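Autotransporter adhesin/invasin TibA (Escherichia coli, PDB 4Q1Q) mediates adhesion to and invasion of human intestinal epithelial cells, promotes aggregation between bacteria and enhances biofilm formation as a heptosylated surface autotransporter. Local coordinates at residues I115-A129 / V134-V148. Sequence-based numbering, arbitrary orientation.
Sequences INSGGDQYVISGGSA and VTSGARQFVSSGGIV. With 289 (D-glycero-alpha-D-manno-heptopyranose), chain N; 289 (D-glycero-alpha-D-manno-heptopyranose), chain L; 289 (D-glycero-alpha-D-manno-heptopyranose), chain M; 289 (D-glycero-alpha-D-manno-heptopyranose), chain B.
Strand 120-124 runs parallel to strand 139-143, axes 4.8 Å apart and 11° from aligned, pairing D120 with R139 through V123 with V142; Q121 and V123 each bond the next coil through both N and O. R139 grips D120 side-on: NE reaches OD1 at 3.0 Å and NH2 reaches OD2 at 3.1 Å, both on the syn side. The bend at chi3 (-55°) sets the guanidinium at the edge of the F141 ring, with F141 CZ over the centre of one guanidinium face. F141 in turn stacks offset on Y122, centroids 4.7 Å apart and planes at 19°, with CD2 near the rim of the tyrosine face. On the inward face, Q140 NE2 donates to Q121 OE1 at 2.9 Å, the two amides nearly coplanar. V123 CG2 packs on V148 CG1 at 3.8 Å. At the type II turns before the strands (N116 to G119, T135 to A138), T135 OG1 bonds I115 O on a lone pair (2.7 Å), while A138 CB presses against I115 CG2. Heptoses linked to S125 and S143 lie against I124, and another is carried by S117. These are successive 19-residue coils of the right-handed beta-helix passenger. The amide bonds continue on either side, Q121 NE2 to Q102 OE1 and Q159 NE2 to Q140 OE1; the aromatic stack passes from F141 to Y160, and strands 101-104 and 158-161 flank the pair.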
ATOM      1  N   ILE A 115      -8.099   1.484   5.078  1.00 60.78           N
ATOM      2  CA  ILE A 115      -8.262   2.756   4.352  1.00 62.42           C
ATOM      3  C   ILE A 115      -9.591   2.761   3.608  1.00 57.44           C
ATOM      4  O   ILE A 115      -9.810   1.939   2.726  1.00 49.19           O
ATOM      5  CB  ILE A 115      -7.112   3.049   3.364  1.00 54.99           C
ATOM      6  CG1 ILE A 115      -5.775   2.693   4.011  1.00 45.87           C
ATOM      7  CG2 ILE A 115      -7.129   4.515   2.932  1.00 50.20           C
ATOM      8  CD1 ILE A 115      -4.639   2.597   3.021  1.00 51.90           C
ATOM      9  N   ASN A 116     -10.476   3.676   3.983  1.00 64.77           N
ATOM     10  CA  ASN A 116     -11.806   3.740   3.366  1.00 68.69           C
ATOM     11  C   ASN A 116     -11.913   4.784   2.260  1.00 61.48           C
ATOM     12  O   ASN A 116     -10.971   5.526   1.994  1.00 60.19           O
ATOM     13  CB  ASN A 116     -12.880   3.995   4.430  1.00 70.43           C
ATOM     14  CG  ASN A 116     -13.066   2.803   5.344  1.00 66.43           C
ATOM     15  OD1 ASN A 116     -13.145   1.663   4.880  1.00 63.19           O
ATOM     16  ND2 ASN A 116     -13.084   3.052   6.647  1.00 71.77           N
ATOM     17  N   SER A 117     -13.081   4.837   1.634  1.00 62.26           N
ATOM     18  CA  SER A 117     -13.319   5.691   0.474  1.00 64.66           C
ATOM     19  C   SER A 117     -12.751   7.090   0.694  1.00 59.49           C
ATOM     20  O   SER A 117     -13.040   7.775   1.672  1.00 59.55           O
ATOM     21  CB  SER A 117     -14.809   5.701   0.110  1.00 70.82           C
ATOM     22  OG  SER A 117     -14.983   5.931  -1.279  1.00 83.29           O
ATOM     23  N   GLY A 118     -11.847   7.471  -0.202  1.00 57.20           N
ATOM     24  CA  GLY A 118     -11.241   8.796  -0.202  1.00 54.01           C
ATOM     25  C   GLY A 118     -10.170   8.969   0.853  1.00 53.64           C
ATOM     26  O   GLY A 118      -9.653  10.066   1.048  1.00 55.60           O
ATOM     27  N   GLY A 119      -9.804   7.882   1.526  1.00 55.34           N
ATOM     28  CA  GLY A 119      -8.792   7.954   2.572  1.00 55.20           C
ATOM     29  C   GLY A 119      -7.419   7.679   1.986  1.00 47.05           C
ATOM     30  O   GLY A 119      -7.303   7.002   0.975  1.00 50.46           O
ATOM     31  N   ASP A 120      -6.385   8.201   2.630  1.00 47.15           N
ATOM     32  CA  ASP A 120      -5.022   8.049   2.139  1.00 55.77           C
ATOM     33  C   ASP A 120      -4.056   7.620   3.239  1.00 49.36           C
ATOM     34  O   ASP A 120      -4.125   8.099   4.374  1.00 53.24           O
ATOM     35  CB  ASP A 120      -4.528   9.376   1.558  1.00 58.36           C
ATOM     36  CG  ASP A 120      -5.116   9.688   0.192  1.00 65.35           C
ATOM     37  OD1 ASP A 120      -5.476   8.747  -0.550  1.00 72.59           O
ATOM     38  OD2 ASP A 120      -5.215  10.885  -0.149  1.00 66.77           O
ATOM     39  N   GLN A 121      -3.178   6.687   2.891  1.00 41.45           N
ATOM     40  CA  GLN A 121      -2.079   6.304   3.753  1.00 40.73           C
ATOM     41  C   GLN A 121      -0.812   6.582   2.963  1.00 43.54           C
ATOM     42  O   GLN A 121      -0.640   6.020   1.887  1.00 42.99           O
ATOM     43  CB  GLN A 121      -2.135   4.813   4.087  1.00 41.56           C
ATOM     44  CG  GLN A 121      -0.961   4.359   4.935  1.00 44.28           C
ATOM     45  CD  GLN A 121      -0.973   2.857   5.111  1.00 47.13           C
ATOM     46  OE1 GLN A 121      -1.025   2.098   4.138  1.00 43.14           O
ATOM     47  NE2 GLN A 121      -0.915   2.422   6.367  1.00 45.53           N
ATOM     48  N   TYR A 122       0.074   7.391   3.529  1.00 47.26           N
ATOM     49  CA  TYR A 122       1.399   7.640   2.983  1.00 47.58           C
ATOM     50  C   TYR A 122       2.472   6.918   3.798  1.00 51.16           C
ATOM     51  O   TYR A 122       2.567   7.071   5.018  1.00 50.53           O
ATOM     52  CB  TYR A 122       1.674   9.140   3.036  1.00 49.54           C
ATOM     53  CG  TYR A 122       1.049   9.968   1.937  1.00 54.22           C
ATOM     54  CD1 TYR A 122      -0.260  10.420   2.047  1.00 52.84           C
ATOM     55  CD2 TYR A 122       1.779  10.337   0.813  1.00 52.54           C
ATOM     56  CE1 TYR A 122      -0.829  11.217   1.072  1.00 60.26           C
ATOM     57  CE2 TYR A 122       1.201  11.106  -0.182  1.00 51.83           C
ATOM     58  CZ  TYR A 122      -0.099  11.546  -0.053  1.00 58.70           C
ATOM     59  OH  TYR A 122      -0.684  12.349  -1.004  1.00 56.20           O
ATOM     60  N   VAL A 123       3.292   6.107   3.141  1.00 45.00           N
ATOM     61  CA  VAL A 123       4.336   5.409   3.853  1.00 40.40           C
ATOM     62  C   VAL A 123       5.639   5.858   3.207  1.00 45.90           C
ATOM     63  O   VAL A 123       5.974   5.440   2.095  1.00 44.87           O
ATOM     64  CB  VAL A 123       4.194   3.889   3.721  1.00 40.48           C
ATOM     65  CG1 VAL A 123       5.301   3.209   4.502  1.00 44.41           C
ATOM     66  CG2 VAL A 123       2.823   3.396   4.156  1.00 42.99           C
ATOM     67  N   ILE A 124       6.368   6.717   3.901  1.00 43.61           N
ATOM     68  CA  ILE A 124       7.504   7.391   3.290  1.00 54.58           C
ATOM     69  C   ILE A 124       8.784   7.311   4.112  1.00 50.76           C
ATOM     70  O   ILE A 124       8.798   6.845   5.249  1.00 57.65           O
ATOM     71  CB  ILE A 124       7.162   8.867   3.013  1.00 53.16           C
ATOM     72  CG1 ILE A 124       6.870   9.607   4.320  1.00 58.52           C
ATOM     73  CG2 ILE A 124       6.001   8.928   2.030  1.00 59.55           C
ATOM     74  CD1 ILE A 124       6.049  10.870   4.173  1.00 56.51           C
ATOM     75  N   SER A 125       9.890   7.716   3.500  1.00 51.87           N
ATOM     76  CA  SER A 125      11.140   7.985   4.220  1.00 57.36           C
ATOM     77  C   SER A 125      11.579   6.822   5.111  1.00 53.48           C
ATOM     78  O   SER A 125      12.284   7.011   6.093  1.00 57.75           O
ATOM     79  CB  SER A 125      11.029   9.272   5.057  1.00 65.78           C
ATOM     80  OG  SER A 125      10.672  10.463   4.350  1.00 70.74           O
ATOM     81  N   GLY A 126      11.192   5.595   4.785  1.00 56.07           N
ATOM     82  CA  GLY A 126      11.591   4.465   5.610  1.00 55.11           C
ATOM     83  C   GLY A 126      10.564   4.058   6.642  1.00 50.55           C
ATOM     84  O   GLY A 126      10.861   3.288   7.544  1.00 55.96           O
ATOM     85  N   GLY A 127       9.335   4.539   6.533  1.00 50.26           N
ATOM     86  CA  GLY A 127       8.288   3.950   7.363  1.00 49.30           C
ATOM     87  C   GLY A 127       7.842   2.598   6.822  1.00 50.67           C
ATOM     88  O   GLY A 127       8.138   2.235   5.695  1.00 45.24           O
ATOM     89  N   SER A 128       7.105   1.839   7.624  1.00 45.57           N
ATOM     90  CA  SER A 128       6.640   0.526   7.228  1.00 42.91           C
ATOM     91  C   SER A 128       5.157   0.422   7.524  1.00 41.59           C
ATOM     92  O   SER A 128       4.659   0.889   8.553  1.00 51.67           O
ATOM     93  CB  SER A 128       7.382  -0.600   7.963  1.00 45.13           C
ATOM     94  OG  SER A 128       8.649  -0.132   8.392  1.00 53.42           O
ATOM     95  N   ALA A 129       4.452  -0.270   6.646  1.00 43.51           N
ATOM     96  CA  ALA A 129       3.075  -0.635   6.955  1.00 46.78           C
ATOM     97  C   ALA A 129       2.849  -2.083   6.575  1.00 50.48           C
ATOM     98  O   ALA A 129       3.290  -2.539   5.521  1.00 54.02           O
ATOM     99  CB  ALA A 129       2.079   0.258   6.242  1.00 47.88           C
ATOM    100  N   VAL A 134      -6.689  -1.722   1.416  1.00 55.98           N
ATOM    101  CA  VAL A 134      -6.997  -0.585   0.543  1.00 52.47           C
ATOM    102  C   VAL A 134      -8.296  -0.867  -0.200  1.00 55.09           C
ATOM    103  O   VAL A 134      -8.299  -1.540  -1.233  1.00 54.26           O
ATOM    104  CB  VAL A 134      -5.918  -0.302  -0.526  1.00 56.35           C
ATOM    105  CG1 VAL A 134      -6.188   1.028  -1.239  1.00 52.71           C
ATOM    106  CG2 VAL A 134      -4.523  -0.314   0.081  1.00 52.68           C
ATOM    107  N   THR A 135      -9.386  -0.316   0.324  1.00 56.40           N
ATOM    108  CA  THR A 135     -10.732  -0.552  -0.200  1.00 56.63           C
ATOM    109  C   THR A 135     -11.075   0.448  -1.300  1.00 64.47           C
ATOM    110  O   THR A 135     -10.238   1.261  -1.702  1.00 71.16           O
ATOM    111  CB  THR A 135     -11.820  -0.473   0.905  1.00 57.60           C
ATOM    112  OG1 THR A 135     -11.919   0.861   1.429  1.00 49.94           O
ATOM    113  CG2 THR A 135     -11.517  -1.422   2.058  1.00 58.88           C
ATOM    114  N   SER A 136     -12.322   0.379  -1.755  1.00 67.79           N
ATOM    115  CA  SER A 136     -12.852   1.151  -2.876  1.00 68.04           C
ATOM    116  C   SER A 136     -12.697   2.642  -2.644  1.00 61.33           C
ATOM    117  O   SER A 136     -13.162   3.152  -1.632  1.00 65.03           O
ATOM    118  CB  SER A 136     -14.331   0.821  -3.105  1.00 70.61           C
ATOM    119  OG  SER A 136     -14.743   1.123  -4.429  1.00 76.84           O
ATOM    120  N   GLY A 137     -12.035   3.327  -3.574  1.00 59.14           N
ATOM    121  CA  GLY A 137     -11.751   4.751  -3.428  1.00 56.20           C
ATOM    122  C   GLY A 137     -10.612   5.083  -2.485  1.00 53.54           C
ATOM    123  O   GLY A 137     -10.260   6.256  -2.340  1.00 52.39           O
ATOM    124  N   ALA A 138     -10.025   4.083  -1.835  1.00 50.77           N
ATOM    125  CA  ALA A 138      -8.890   4.352  -0.942  1.00 49.32           C
ATOM    126  C   ALA A 138      -7.568   4.384  -1.704  1.00 43.99           C
ATOM    127  O   ALA A 138      -7.477   3.797  -2.771  1.00 43.87           O
ATOM    128  CB  ALA A 138      -8.800   3.291   0.144  1.00 50.74           C
ATOM    129  N   ARG A 139      -6.540   5.019  -1.152  1.00 49.58           N
ATOM    130  CA  ARG A 139      -5.241   5.025  -1.807  1.00 51.58           C
ATOM    131  C   ARG A 139      -4.115   4.797  -0.815  1.00 41.92           C
ATOM    132  O   ARG A 139      -4.127   5.356   0.268  1.00 46.25           O
ATOM    133  CB  ARG A 139      -5.014   6.363  -2.537  1.00 48.61           C
ATOM    134  CG  ARG A 139      -6.080   6.644  -3.583  1.00 51.51           C
ATOM    135  CD  ARG A 139      -5.856   7.921  -4.383  1.00 48.73           C
ATOM    136  NE  ARG A 139      -5.696   9.110  -3.551  1.00 54.55           N
ATOM    137  CZ  ARG A 139      -5.412  10.312  -4.042  1.00 53.77           C
ATOM    138  NH1 ARG A 139      -5.309  10.495  -5.344  1.00 52.88           N
ATOM    139  NH2 ARG A 139      -5.253  11.358  -3.258  1.00 54.46           N
ATOM    140  N   GLN A 140      -3.113   4.033  -1.225  1.00 46.14           N
ATOM    141  CA  GLN A 140      -1.882   3.897  -0.460  1.00 43.02           C
ATOM    142  C   GLN A 140      -0.691   4.359  -1.293  1.00 40.64           C
ATOM    143  O   GLN A 140      -0.512   3.907  -2.420  1.00 41.34           O
ATOM    144  CB  GLN A 140      -1.724   2.427  -0.060  1.00 41.80           C
ATOM    145  CG  GLN A 140      -0.507   2.186   0.817  1.00 42.96           C
ATOM    146  CD  GLN A 140      -0.119   0.730   0.944  1.00 44.74           C
ATOM    147  OE1 GLN A 140       0.125   0.030  -0.041  1.00 45.87           O
ATOM    148  NE2 GLN A 140      -0.010   0.275   2.186  1.00 46.61           N
ATOM    149  N   PHE A 141       0.130   5.244  -0.739  1.00 48.01           N
ATOM    150  CA  PHE A 141       1.299   5.789  -1.418  1.00 45.00           C
ATOM    151  C   PHE A 141       2.562   5.359  -0.692  1.00 46.91           C
ATOM    152  O   PHE A 141       2.640   5.558   0.518  1.00 49.33           O
ATOM    153  CB  PHE A 141       1.286   7.317  -1.416  1.00 46.43           C
ATOM    154  CG  PHE A 141       0.141   7.910  -2.185  1.00 53.10           C
ATOM    155  CD1 PHE A 141       0.234   8.091  -3.558  1.00 52.95           C
ATOM    156  CD2 PHE A 141      -1.033   8.266  -1.531  1.00 53.74           C
ATOM    157  CE1 PHE A 141      -0.822   8.619  -4.281  1.00 55.34           C
ATOM    158  CE2 PHE A 141      -2.077   8.825  -2.252  1.00 56.06           C
ATOM    159  CZ  PHE A 141      -1.978   8.996  -3.619  1.00 47.64           C
ATOM    160  N   VAL A 142       3.519   4.773  -1.416  1.00 43.68           N
ATOM    161  CA  VAL A 142       4.764   4.326  -0.812  1.00 42.02           C
ATOM    162  C   VAL A 142       5.952   4.923  -1.545  1.00 48.82           C
ATOM    163  O   VAL A 142       6.090   4.786  -2.766  1.00 45.85           O
ATOM    164  CB  VAL A 142       4.931   2.808  -0.838  1.00 42.80           C
ATOM    165  CG1 VAL A 142       5.978   2.419   0.199  1.00 44.98           C
ATOM    166  CG2 VAL A 142       3.587   2.165  -0.584  1.00 44.42           C
ATOM    167  N   SER A 143       6.819   5.565  -0.777  1.00 47.46           N
ATOM    168  CA  SER A 143       7.883   6.297  -1.430  1.00 57.75           C
ATOM    169  C   SER A 143       9.150   6.435  -0.618  1.00 58.21           C
ATOM    170  O   SER A 143       9.128   6.420   0.614  1.00 56.24           O
ATOM    171  CB  SER A 143       7.386   7.709  -1.704  1.00 59.27           C
ATOM    172  OG  SER A 143       8.259   8.328  -2.638  1.00 69.22           O
ATOM    173  N   SER A 144      10.234   6.589  -1.366  1.00 50.42           N
ATOM    174  CA  SER A 144      11.538   6.963  -0.846  1.00 61.18           C
ATOM    175  C   SER A 144      11.882   6.244   0.448  1.00 57.81           C
ATOM    176  O   SER A 144      11.998   6.859   1.513  1.00 67.62           O
ATOM    177  CB  SER A 144      11.632   8.486  -0.704  1.00 69.09           C
ATOM    178  OG  SER A 144      12.192   9.034  -1.888  1.00 89.07           O
ATOM    179  N   GLY A 145      12.046   4.932   0.317  1.00 46.46           N
ATOM    180  CA  GLY A 145      12.455   4.125   1.453  1.00 48.73           C
ATOM    181  C   GLY A 145      11.301   3.544   2.234  1.00 45.91           C
ATOM    182  O   GLY A 145      11.509   2.673   3.078  1.00 55.83           O
ATOM    183  N   GLY A 146      10.083   3.982   1.944  1.00 46.67           N
ATOM    184  CA  GLY A 146       8.925   3.355   2.571  1.00 42.01           C
ATOM    185  C   GLY A 146       8.648   1.949   2.089  1.00 45.68           C
ATOM    186  O   GLY A 146       8.830   1.635   0.917  1.00 48.95           O
ATOM    187  N   ILE A 147       8.234   1.083   3.010  1.00 43.20           N
ATOM    188  CA  ILE A 147       8.052  -0.324   2.693  1.00 45.33           C
ATOM    189  C   ILE A 147       6.706  -0.796   3.201  1.00 43.97           C
ATOM    190  O   ILE A 147       6.331  -0.543   4.354  1.00 50.59           O
ATOM    191  CB  ILE A 147       9.140  -1.216   3.316  1.00 52.74           C
ATOM    192  CG1 ILE A 147      10.521  -0.708   2.874  1.00 69.09           C
ATOM    193  CG2 ILE A 147       8.920  -2.666   2.906  1.00 56.99           C
ATOM    194  CD1 ILE A 147      11.707  -1.527   3.347  1.00 72.96           C
ATOM    195  N   VAL A 148       5.981  -1.491   2.330  1.00 43.87           N
ATOM    196  CA  VAL A 148       4.667  -2.011   2.701  1.00 48.78           C
ATOM    197  C   VAL A 148       4.631  -3.509   2.448  1.00 44.93           C
ATOM    198  O   VAL A 148       5.195  -3.994   1.466  1.00 48.38           O
ATOM    199  CB  VAL A 148       3.492  -1.328   1.965  1.00 48.24           C
ATOM    200  CG1 VAL A 148       3.460   0.154   2.280  1.00 47.98           C
ATOM    201  CG2 VAL A 148       3.574  -1.531   0.457  1.00 50.33           C
TER
HETATM  202  O7  289 N 412       7.510  12.155   0.308  1.00 81.76           O
HETATM  203  C7  289 N 412       6.139  12.190  -0.103  1.00 84.39           C
HETATM  204  C6  289 N 412       5.948  11.398  -1.392  1.00 88.24           C
HETATM  205  O6  289 N 412       5.479  12.262  -2.433  1.00 99.52           O
HETATM  206  C5  289 N 412       7.209  10.667  -1.872  1.00 86.40           C
HETATM  207  O5  289 N 412       6.899  10.170  -3.178  1.00 83.30           O
HETATM  208  C1  289 N 412       7.853   9.172  -3.549  1.00 85.99           C
HETATM  209  C2  289 N 412       9.085   9.902  -4.056  1.00 82.77           C
HETATM  210  O2  289 N 412       8.647  10.622  -5.210  1.00 76.29           O
HETATM  211  C3  289 N 412       9.622  10.714  -2.869  1.00 86.17           C
HETATM  212  O3  289 N 412      10.563  11.687  -3.353  1.00 89.76           O
HETATM  213  C4  289 N 412       8.566  11.371  -1.965  1.00 86.75           C
HETATM  214  O4  289 N 412       9.135  11.385  -0.649  1.00 73.23           O
HETATM  215  O7  289 L 410       8.910  -0.326  13.540  1.00 96.00           O
HETATM  216  C7  289 L 410       9.478  -0.250  12.228  1.00 80.71           C
HETATM  217  C6  289 L 410       9.004  -1.440  11.400  1.00 87.12           C
HETATM  218  O6  289 L 410       9.737  -2.608  11.783  1.00 94.84           O
HETATM  219  C5  289 L 410       7.515  -1.685  11.601  1.00 85.47           C
HETATM  220  O5  289 L 410       6.769  -0.709  10.874  1.00 74.42           O
HETATM  221  C1  289 L 410       5.372  -0.801  11.143  1.00 77.77           C
HETATM  222  C2  289 L 410       4.844  -2.139  10.641  1.00 79.45           C
HETATM  223  O2  289 L 410       4.958  -2.191   9.215  1.00 64.14           O
HETATM  224  C3  289 L 410       5.620  -3.299  11.256  1.00 77.40           C
HETATM  225  O3  289 L 410       5.257  -4.517  10.598  1.00 86.06           O
HETATM  226  C4  289 L 410       7.123  -3.079  11.127  1.00 82.52           C
HETATM  227  O4  289 L 410       7.817  -4.061  11.905  1.00 88.32           O
HETATM  228  O7  289 M 411      14.776  13.512   3.966  1.00 95.09           O
HETATM  229  C7  289 M 411      13.875  14.470   3.400  1.00102.88           C
HETATM  230  C6  289 M 411      12.438  13.985   3.548  1.00101.85           C
HETATM  231  O6  289 M 411      11.579  14.908   2.873  1.00110.61           O
HETATM  232  C5  289 M 411      12.228  12.567   3.018  1.00 95.66           C
HETATM  233  O5  289 M 411      11.889  11.783   4.167  1.00 88.42           O
HETATM  234  C1  289 M 411      10.526  11.749   4.604  1.00 78.47           C
HETATM  235  C2  289 M 411       9.489  12.514   3.781  1.00 85.56           C
HETATM  236  O2  289 M 411       9.451  13.910   4.110  1.00 77.25           O
HETATM  237  C3  289 M 411       9.721  12.440   2.279  1.00 92.65           C
HETATM  238  O3  289 M 411       9.038  13.506   1.606  1.00 89.12           O
HETATM  239  C4  289 M 411      11.199  12.469   1.885  1.00 97.63           C
HETATM  240  O4  289 M 411      11.381  11.269   1.123  1.00105.59           O
HETATM  241  O7  289 B 421     -18.233   8.880   2.315  1.00101.80           O
HETATM  242  C7  289 B 421     -17.186   8.368   1.484  1.00 99.60           C
HETATM  243  C6  289 B 421     -17.146   9.159   0.183  1.00 96.57           C
HETATM  244  O6  289 B 421     -16.829  10.520   0.479  1.00103.24           O
HETATM  245  C5  289 B 421     -16.079   8.628  -0.765  1.00 90.92           C
HETATM  246  O5  289 B 421     -16.540   7.419  -1.372  1.00 83.23           O
HETATM  247  C1  289 B 421     -15.482   6.808  -2.112  1.00 89.75           C
HETATM  248  C2  289 B 421     -15.339   7.687  -3.352  1.00 83.87           C
HETATM  249  O2  289 B 421     -16.603   7.855  -4.003  1.00 90.50           O
HETATM  250  C3  289 B 421     -14.778   9.023  -2.881  1.00 85.14           C
HETATM  251  O3  289 B 421     -14.607   9.935  -3.970  1.00 90.30           O
HETATM  252  C4  289 B 421     -15.705   9.644  -1.840  1.00 86.90           C
HETATM  253  O4  289 B 421     -15.014  10.763  -1.276  1.00 90.38           O